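Local coordinates for protein-disulfide isomerase (PDB 3GMF) that probably makes, breaks or rearranges disulfide bonds in other proteins through a thioredoxin-type fold, at residues 16-22 with 169-175; 36-41 with 185-189; 93-97 with 123-129. One frame throughout, in Å; residues are numbered along the deposited sequence.

Interaction 1: 16-22 with 169-175; sequences KLRLVEF and TPSFMID
Strands 17-22 and 171-174 run antiparallel, their axes 4.8 Å apart at the closest point, with V20-M173 and F22-S171 as hydrogen-bonded pairs and L19-I174 and E21-F172 as non-hydrogen-bonded ones. V20 N to M173 O is 2.9 Å, and F22 N to S171 O is 2.8 Å and nearly straight. At R18 a carboxylate replaces a carbonyl: D175 OD1 accepts R18 N at 3.1 Å, while the return bond from D175 N to R18 O is weak. D175 OD2 pairs with R195.

On one face F22 has CG anti to the carbonyl carbon (chi1 -62°), which sets its ring beside M173. M173 CG lies in the ring plane at the edge, 3.4 Å from F22 CE2, and M173 SD makes a Met-aromatic contact there. V20 CG1, from the same strand as F22, lies over the rim of one ring face. On the other face E21 CG reaches the edge of the F172 ring, 3.8 Å from F172 CE1. L19 CD1 packs on I174 CG1.

The T169-P170 peptide is cis, as at the cis-proline of thioredoxin folds. T169 touches C27 and C30, the probable CxxC pair. Strand 51-57 pairs along the other edge of 17-22, and helices 28-46 and 185-196 pack against the L19 and E21 face.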
# COMPACT_ATOMS: atom_id res chain seq x y z
N LYS A 16 19.39 11.63 -4.21
CA LYS A 16 19.48 12.41 -2.97
C LYS A 16 18.15 12.59 -2.23
O LYS A 16 18.10 12.51 -1.01
CB LYS A 16 20.18 13.76 -3.18
CG LYS A 16 19.63 14.64 -4.32
CD LYS A 16 19.63 16.14 -3.95
CE LYS A 16 21.03 16.76 -3.87
NZ LYS A 16 21.61 16.75 -2.49
N LEU A 17 17.07 12.82 -2.98
CA LEU A 17 15.76 12.99 -2.34
C LEU A 17 15.09 11.62 -2.21
O LEU A 17 14.73 10.98 -3.20
CB LEU A 17 14.85 13.98 -3.08
CG LEU A 17 13.64 14.58 -2.31
CD1 LEU A 17 12.99 15.70 -3.11
CD2 LEU A 17 12.56 13.57 -1.95
N ARG A 18 14.88 11.20 -0.97
CA ARG A 18 14.17 9.96 -0.72
C ARG A 18 12.82 10.28 -0.08
O ARG A 18 12.77 10.76 1.06
CB ARG A 18 14.99 9.07 0.21
CG ARG A 18 14.34 7.74 0.59
CD ARG A 18 14.25 6.78 -0.58
NE ARG A 18 15.56 6.28 -1.01
CZ ARG A 18 16.16 5.19 -0.53
NH1 ARG A 18 15.58 4.45 0.40
NH2 ARG A 18 17.35 4.83 -1.00
N LEU A 19 11.75 10.03 -0.83
CA LEU A 19 10.38 10.24 -0.34
C LEU A 19 9.87 8.89 0.16
O LEU A 19 9.76 7.93 -0.61
CB LEU A 19 9.47 10.71 -1.49
CG LEU A 19 7.97 10.80 -1.16
CD1 LEU A 19 7.68 11.83 -0.02
CD2 LEU A 19 7.13 11.08 -2.40
N VAL A 20 9.52 8.83 1.44
CA VAL A 20 8.89 7.64 2.01
C VAL A 20 7.39 7.90 2.12
O VAL A 20 7.01 8.93 2.66
CB VAL A 20 9.42 7.33 3.40
CG1 VAL A 20 8.65 6.18 4.05
CG2 VAL A 20 10.91 6.98 3.31
N GLU A 21 6.58 6.95 1.67
CA GLU A 21 5.10 7.07 1.68
C GLU A 21 4.58 5.94 2.55
O GLU A 21 4.93 4.79 2.30
CB GLU A 21 4.52 6.87 0.28
CG GLU A 21 5.06 7.83 -0.81
CD GLU A 21 4.35 7.64 -2.17
OE1 GLU A 21 3.69 6.60 -2.37
OE2 GLU A 21 4.44 8.55 -3.01
N PHE A 22 3.82 6.27 3.60
CA PHE A 22 3.14 5.27 4.43
C PHE A 22 1.73 5.26 3.93
O PHE A 22 1.00 6.26 4.09
CB PHE A 22 3.17 5.66 5.91
CG PHE A 22 4.55 5.77 6.49
CD1 PHE A 22 5.19 4.66 7.04
CD2 PHE A 22 5.21 7.00 6.52
CE1 PHE A 22 6.48 4.77 7.60
CE2 PHE A 22 6.47 7.11 7.10
CZ PHE A 22 7.12 5.99 7.61
N THR A 169 -3.30 8.28 7.20
CA THR A 169 -2.72 7.91 5.90
C THR A 169 -3.34 8.75 4.77
O THR A 169 -4.48 9.20 4.89
CB THR A 169 -2.93 6.42 5.61
OG1 THR A 169 -4.30 6.09 5.87
CG2 THR A 169 -1.99 5.57 6.50
N PRO A 170 -2.56 9.02 3.69
CA PRO A 170 -1.14 8.70 3.56
C PRO A 170 -0.35 9.64 4.46
O PRO A 170 -0.83 10.74 4.78
CB PRO A 170 -0.83 9.03 2.09
CG PRO A 170 -1.79 10.10 1.75
CD PRO A 170 -3.06 9.71 2.48
N SER A 171 0.82 9.20 4.89
CA SER A 171 1.77 10.10 5.55
C SER A 171 3.11 9.97 4.84
O SER A 171 3.36 8.99 4.13
CB SER A 171 1.90 9.76 7.04
OG SER A 171 0.70 10.06 7.74
N PHE A 172 3.99 10.95 5.05
CA PHE A 172 5.21 11.05 4.26
C PHE A 172 6.40 11.44 5.11
O PHE A 172 6.25 12.19 6.06
CB PHE A 172 5.02 12.09 3.14
CG PHE A 172 3.81 11.83 2.30
CD1 PHE A 172 3.83 10.81 1.34
CD2 PHE A 172 2.64 12.57 2.48
CE1 PHE A 172 2.71 10.53 0.59
CE2 PHE A 172 1.49 12.31 1.69
CZ PHE A 172 1.55 11.31 0.75
N MET A 173 7.58 10.93 4.74
CA MET A 173 8.84 11.50 5.24
C MET A 173 9.74 11.90 4.09
O MET A 173 9.77 11.25 3.04
CB MET A 173 9.65 10.57 6.19
CG MET A 173 8.95 9.45 6.96
SD MET A 173 10.21 8.73 8.11
CE MET A 173 10.25 9.99 9.36
N ILE A 174 10.48 13.00 4.28
CA ILE A 174 11.52 13.35 3.31
C ILE A 174 12.83 13.41 4.07
O ILE A 174 12.93 14.07 5.11
CB ILE A 174 11.24 14.67 2.54
CG1 ILE A 174 9.98 14.57 1.68
CG2 ILE A 174 12.42 15.01 1.65
CD1 ILE A 174 9.60 15.85 0.99
N ASP A 175 13.81 12.66 3.57
CA ASP A 175 15.14 12.60 4.15
C ASP A 175 15.09 12.45 5.68
O ASP A 175 15.74 13.19 6.41
CB ASP A 175 15.97 13.82 3.69
CG ASP A 175 16.02 13.98 2.15
OD1 ASP A 175 15.82 12.98 1.42
OD2 ASP A 175 16.26 15.12 1.67

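Interaction 2: 36-41 with 185-189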
# COMPACT_ATOMS: atom_id res chain seq x y z
N GLU A 36 -3.71 11.29 -8.02
CA GLU A 36 -3.24 12.67 -8.14
C GLU A 36 -1.73 12.78 -8.39
O GLU A 36 -1.28 13.70 -9.09
CB GLU A 36 -3.58 13.46 -6.88
CG GLU A 36 -5.07 13.84 -6.71
CD GLU A 36 -5.61 14.65 -7.87
OE1 GLU A 36 -5.01 15.69 -8.21
OE2 GLU A 36 -6.63 14.23 -8.45
N SER A 37 -0.95 11.87 -7.82
CA SER A 37 0.50 12.03 -7.74
C SER A 37 1.39 11.11 -8.59
O SER A 37 2.50 11.51 -8.94
CB SER A 37 0.95 11.86 -6.29
OG SER A 37 0.95 10.48 -5.94
N GLU A 38 0.92 9.89 -8.87
CA GLU A 38 1.77 8.86 -9.49
C GLU A 38 2.50 9.36 -10.74
O GLU A 38 3.72 9.20 -10.85
CB GLU A 38 0.97 7.58 -9.80
CG GLU A 38 1.74 6.45 -10.52
CD GLU A 38 2.78 5.77 -9.64
OE1 GLU A 38 2.73 5.90 -8.40
OE2 GLU A 38 3.67 5.08 -10.21
N GLY A 39 1.75 10.00 -11.65
CA GLY A 39 2.32 10.48 -12.90
C GLY A 39 3.39 11.54 -12.70
O GLY A 39 4.51 11.42 -13.21
N GLN A 40 3.04 12.57 -11.92
CA GLN A 40 3.91 13.73 -11.72
C GLN A 40 5.21 13.40 -10.99
O GLN A 40 6.25 13.94 -11.30
CB GLN A 40 3.14 14.86 -11.01
CG GLN A 40 2.05 15.50 -11.89
CD GLN A 40 1.43 16.76 -11.28
OE1 GLN A 40 1.58 17.04 -10.09
NE2 GLN A 40 0.73 17.53 -12.11
N LEU A 41 5.14 12.49 -10.02
CA LEU A 41 6.34 12.03 -9.32
C LEU A 41 7.27 11.24 -10.24
O LEU A 41 8.49 11.38 -10.17
CB LEU A 41 5.96 11.17 -8.10
CG LEU A 41 5.49 11.98 -6.88
CD1 LEU A 41 4.76 11.09 -5.87
CD2 LEU A 41 6.68 12.68 -6.26
N TRP A 185 -1.60 15.19 -2.04
CA TRP A 185 -0.65 15.68 -3.04
C TRP A 185 -0.49 17.21 -3.00
O TRP A 185 0.62 17.74 -3.17
CB TRP A 185 -1.09 15.19 -4.42
CG TRP A 185 -0.19 15.58 -5.54
CD1 TRP A 185 -0.57 16.14 -6.73
CD2 TRP A 185 1.23 15.40 -5.62
NE1 TRP A 185 0.53 16.34 -7.54
CE2 TRP A 185 1.65 15.90 -6.88
CE3 TRP A 185 2.20 14.89 -4.74
CZ2 TRP A 185 2.99 15.89 -7.29
CZ3 TRP A 185 3.54 14.89 -5.13
CH2 TRP A 185 3.92 15.39 -6.40
N ALA A 186 -1.58 17.90 -2.70
CA ALA A 186 -1.58 19.36 -2.67
C ALA A 186 -0.63 19.92 -1.61
O ALA A 186 0.07 20.91 -1.86
CB ALA A 186 -2.99 19.87 -2.45
N SER A 187 -0.60 19.26 -0.45
CA SER A 187 0.35 19.61 0.61
C SER A 187 1.78 19.05 0.41
O SER A 187 2.77 19.66 0.83
CB SER A 187 -0.21 19.23 2.00
OG SER A 187 -0.48 17.85 2.09
N LEU A 188 1.87 17.88 -0.20
CA LEU A 188 3.15 17.26 -0.43
C LEU A 188 3.99 17.93 -1.52
O LEU A 188 5.17 18.20 -1.32
CB LEU A 188 2.97 15.78 -0.74
CG LEU A 188 4.30 15.02 -0.99
CD1 LEU A 188 5.25 15.01 0.23
CD2 LEU A 188 3.99 13.61 -1.45
N ARG A 189 3.37 18.18 -2.68
CA ARG A 189 4.11 18.63 -3.86
C ARG A 189 5.01 19.87 -3.63
O ARG A 189 6.18 19.83 -4.05
CB ARG A 189 3.18 18.82 -5.07
CG ARG A 189 3.91 19.31 -6.32
CD ARG A 189 3.01 19.36 -7.51
NE ARG A 189 2.14 20.52 -7.47
CZ ARG A 189 1.34 20.89 -8.47
NH1 ARG A 189 1.30 20.17 -9.59
NH2 ARG A 189 0.59 21.96 -8.35
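W185, at the start of helix 185-196, sets its side chain into the 36-41 turn of helix 28-46. W185 CB meets E36 CB at 3.9 Å. CG is anti to the backbone N (chi1 -178°), which carries the indole across to the other helix. CG and CD1 then pass the backbone carbonyl of E36, with W185 CD1 3.5 Å from E36 O. CD2 and CE3 are under S37 CB, which sits over the face of the six-membered ring in a CH-pi contact, 3.9 Å from the ring centroid. R189 CB, one turn on in W185's own helix, lies over the rim of the opposite face.

This is a knob-into-hole contact: W185 is the knob, and E36, S37, Q40 and L41 form the hole. The two helix segments run at 30° to each other, with axes 10.9 Å apart. In this thioredoxin fold both helices pack on the same face of the central sheet. Helix 28-46 carries the probable CxxC motif at its start, and helix 185-196 is the last in the chain.

Further out, NE1 makes the polar contact. W185 NE1 donates to Q40 OE1 at 2.8 Å, with the oxygen in the indole plane. The bond is bent, 144° at the hydrogen, and NE1 comes from above the carbonyl plane of Q40. R189 NH1 donates to Q40 OE1 as well, at 3.2 Å, from the opposite face. Two donors therefore grip OE1, which is likely to restrain rotation of the amide. The amide and guanidinium planes are almost parallel. Beyond NE1, CZ2 passes Q40 CB. At the outer rim CH2 and CZ3 meet the branch of L41, with L41 CG 3.8 Å from W185 CH2. F33 and I192 also touch the W185 side chain.

Interaction 3: 93-97 with 123-129; sequences WIGPL and DFRFYDF
P96 and F124 make a CH-pi contact: P96 CB lies over one face of the F124 ring, 3.8 Å from its centroid. Replacing F124 by an alanine would probably leave the P96 ring without its aromatic face and open a gap beside L97. In plain packing, L97 N lies beside F124 CE1, and W93 O approaches the ring edge.

W93, F126 and F129 form an aromatic cluster. F126 turns its edge to the face of the W93 six-membered ring in an offset edge-to-face pair, planes at 65°. W93 in turn points its own edge at the face of F129, with centroids 5.5 Å apart. W93 chi1 of 62° puts CG between the backbone N and the carbonyl carbon, with the indole directed at both phenylalanines.

The contact joins the junction of helices 90-93 and 95-99 to the turn between helices 113-123 and 126-131. R125, with positive phi, ends helix 113-123 in a Schellman motif and stands at the N-cap position of helix 126-131. V67 of helix 62-73 touches W93 and F126.

Water makes the polar link, donating to both W93 O and F124 O, each at 2.7 Å. W93 NE1 bonds to F86 O.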
# COMPACT_ATOMS: atom_id res chain seq x y z
N TRP A 93 -13.31 -2.15 -6.17
CA TRP A 93 -13.25 -3.37 -5.35
C TRP A 93 -13.67 -3.19 -3.89
O TRP A 93 -13.98 -4.17 -3.23
CB TRP A 93 -11.88 -4.10 -5.42
CG TRP A 93 -10.69 -3.28 -4.90
CD1 TRP A 93 -9.80 -2.57 -5.66
CD2 TRP A 93 -10.27 -3.11 -3.53
NE1 TRP A 93 -8.85 -1.98 -4.86
CE2 TRP A 93 -9.13 -2.26 -3.55
CE3 TRP A 93 -10.76 -3.57 -2.29
CZ2 TRP A 93 -8.46 -1.88 -2.37
CZ3 TRP A 93 -10.09 -3.18 -1.13
CH2 TRP A 93 -8.96 -2.34 -1.18
N ILE A 94 -13.70 -1.96 -3.41
CA ILE A 94 -13.84 -1.78 -1.93
C ILE A 94 -15.31 -1.74 -1.46
O ILE A 94 -15.59 -1.62 -0.26
CB ILE A 94 -13.02 -0.56 -1.42
CG1 ILE A 94 -12.61 -0.73 0.05
CG2 ILE A 94 -13.78 0.74 -1.65
CD1 ILE A 94 -11.55 0.25 0.53
N GLY A 95 -16.25 -1.86 -2.41
CA GLY A 95 -17.68 -1.76 -2.09
C GLY A 95 -18.15 -2.58 -0.89
O GLY A 95 -18.95 -2.06 -0.09
N PRO A 96 -17.70 -3.85 -0.76
CA PRO A 96 -18.14 -4.63 0.41
C PRO A 96 -17.78 -4.04 1.78
O PRO A 96 -18.39 -4.42 2.76
CB PRO A 96 -17.45 -5.97 0.23
CG PRO A 96 -17.26 -6.09 -1.26
CD PRO A 96 -16.91 -4.70 -1.68
N LEU A 97 -16.79 -3.14 1.85
CA LEU A 97 -16.53 -2.47 3.13
C LEU A 97 -17.76 -1.71 3.61
O LEU A 97 -18.12 -1.80 4.79
CB LEU A 97 -15.32 -1.52 3.01
CG LEU A 97 -15.07 -0.64 4.24
CD1 LEU A 97 -14.77 -1.48 5.48
CD2 LEU A 97 -13.94 0.36 3.96
N ASP A 123 -15.37 -12.31 -0.02
CA ASP A 123 -16.28 -11.17 0.03
C ASP A 123 -15.90 -10.03 -0.90
O ASP A 123 -16.77 -9.36 -1.46
CB ASP A 123 -16.42 -10.61 1.45
CG ASP A 123 -17.13 -11.56 2.40
OD1 ASP A 123 -17.70 -12.59 1.98
OD2 ASP A 123 -17.12 -11.25 3.60
N PHE A 124 -14.59 -9.79 -1.05
CA PHE A 124 -14.10 -8.67 -1.86
C PHE A 124 -13.76 -9.09 -3.29
O PHE A 124 -13.32 -8.27 -4.09
CB PHE A 124 -12.92 -7.97 -1.16
CG PHE A 124 -13.35 -7.11 -0.00
CD1 PHE A 124 -13.57 -5.75 -0.18
CD2 PHE A 124 -13.57 -7.68 1.26
CE1 PHE A 124 -13.98 -4.94 0.89
CE2 PHE A 124 -13.99 -6.90 2.32
CZ PHE A 124 -14.19 -5.52 2.14
N ARG A 125 -14.03 -10.36 -3.59
CA ARG A 125 -13.89 -10.90 -4.95
C ARG A 125 -12.47 -10.76 -5.51
O ARG A 125 -12.27 -10.39 -6.68
CB ARG A 125 -14.93 -10.29 -5.90
CG ARG A 125 -16.36 -10.76 -5.64
CD ARG A 125 -17.38 -9.94 -6.45
NE ARG A 125 -16.92 -9.65 -7.82
CZ ARG A 125 -17.05 -10.46 -8.86
NH1 ARG A 125 -17.63 -11.66 -8.74
NH2 ARG A 125 -16.59 -10.08 -10.05
N PHE A 126 -11.48 -11.05 -4.67
CA PHE A 126 -10.08 -10.89 -5.07
C PHE A 126 -9.60 -12.01 -6.02
O PHE A 126 -8.65 -11.83 -6.78
CB PHE A 126 -9.20 -10.81 -3.81
CG PHE A 126 -9.31 -9.49 -3.08
CD1 PHE A 126 -9.72 -8.33 -3.75
CD2 PHE A 126 -8.97 -9.40 -1.73
CE1 PHE A 126 -9.80 -7.09 -3.07
CE2 PHE A 126 -9.04 -8.18 -1.05
CZ PHE A 126 -9.46 -7.02 -1.72
N TYR A 127 -10.27 -13.16 -5.97
CA TYR A 127 -9.98 -14.25 -6.91
C TYR A 127 -10.23 -13.79 -8.35
O TYR A 127 -9.35 -13.93 -9.18
CB TYR A 127 -10.77 -15.51 -6.55
CG TYR A 127 -10.50 -16.00 -5.14
CD1 TYR A 127 -9.36 -16.73 -4.84
CD2 TYR A 127 -11.39 -15.70 -4.10
CE1 TYR A 127 -9.09 -17.17 -3.54
CE2 TYR A 127 -11.14 -16.14 -2.80
CZ TYR A 127 -9.99 -16.87 -2.53
OH TYR A 127 -9.75 -17.30 -1.24
N ASP A 128 -11.40 -13.20 -8.60
CA ASP A 128 -11.74 -12.62 -9.91
C ASP A 128 -10.86 -11.43 -10.30
O ASP A 128 -10.39 -11.35 -11.44
CB ASP A 128 -13.23 -12.22 -9.97
CG ASP A 128 -14.17 -13.43 -10.05
OD1 ASP A 128 -13.69 -14.59 -10.12
OD2 ASP A 128 -15.41 -13.22 -10.04
N PHE A 129 -10.63 -10.51 -9.36
CA PHE A 129 -9.75 -9.36 -9.57
C PHE A 129 -8.34 -9.78 -10.03
O PHE A 129 -7.78 -9.21 -10.97
CB PHE A 129 -9.65 -8.51 -8.27
CG PHE A 129 -8.97 -7.17 -8.46
CD1 PHE A 129 -9.71 -6.04 -8.81
CD2 PHE A 129 -7.60 -7.03 -8.25
CE1 PHE A 129 -9.09 -4.81 -8.97
CE2 PHE A 129 -6.98 -5.81 -8.42
CZ PHE A 129 -7.72 -4.69 -8.77
O HOH W 1 -15.03 -6.28 -4.52

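How the interactions relate
Strand 17-23 comes first in the chain and helix 28-46 follows. Each pairs with a C-terminal segment. Between them and those partners lies the mostly helical middle, where interaction 3 closes a short loop of 25 residues. That loop lies wholly within the long loops of interactions 1 and 2. The chain then returns through strand 171-174, closing interaction 1, and helix 185-196, closing interaction 2. These two long loops cross. They also touch: L19 packs on L188 and L41, E21 on L41, and F172 on L188, joining sheet to helices. Interaction 3 lies across the chain's centre from interaction 1, about 29 Å between centres, and ties the 90-99 region to the turn before helix 126-131.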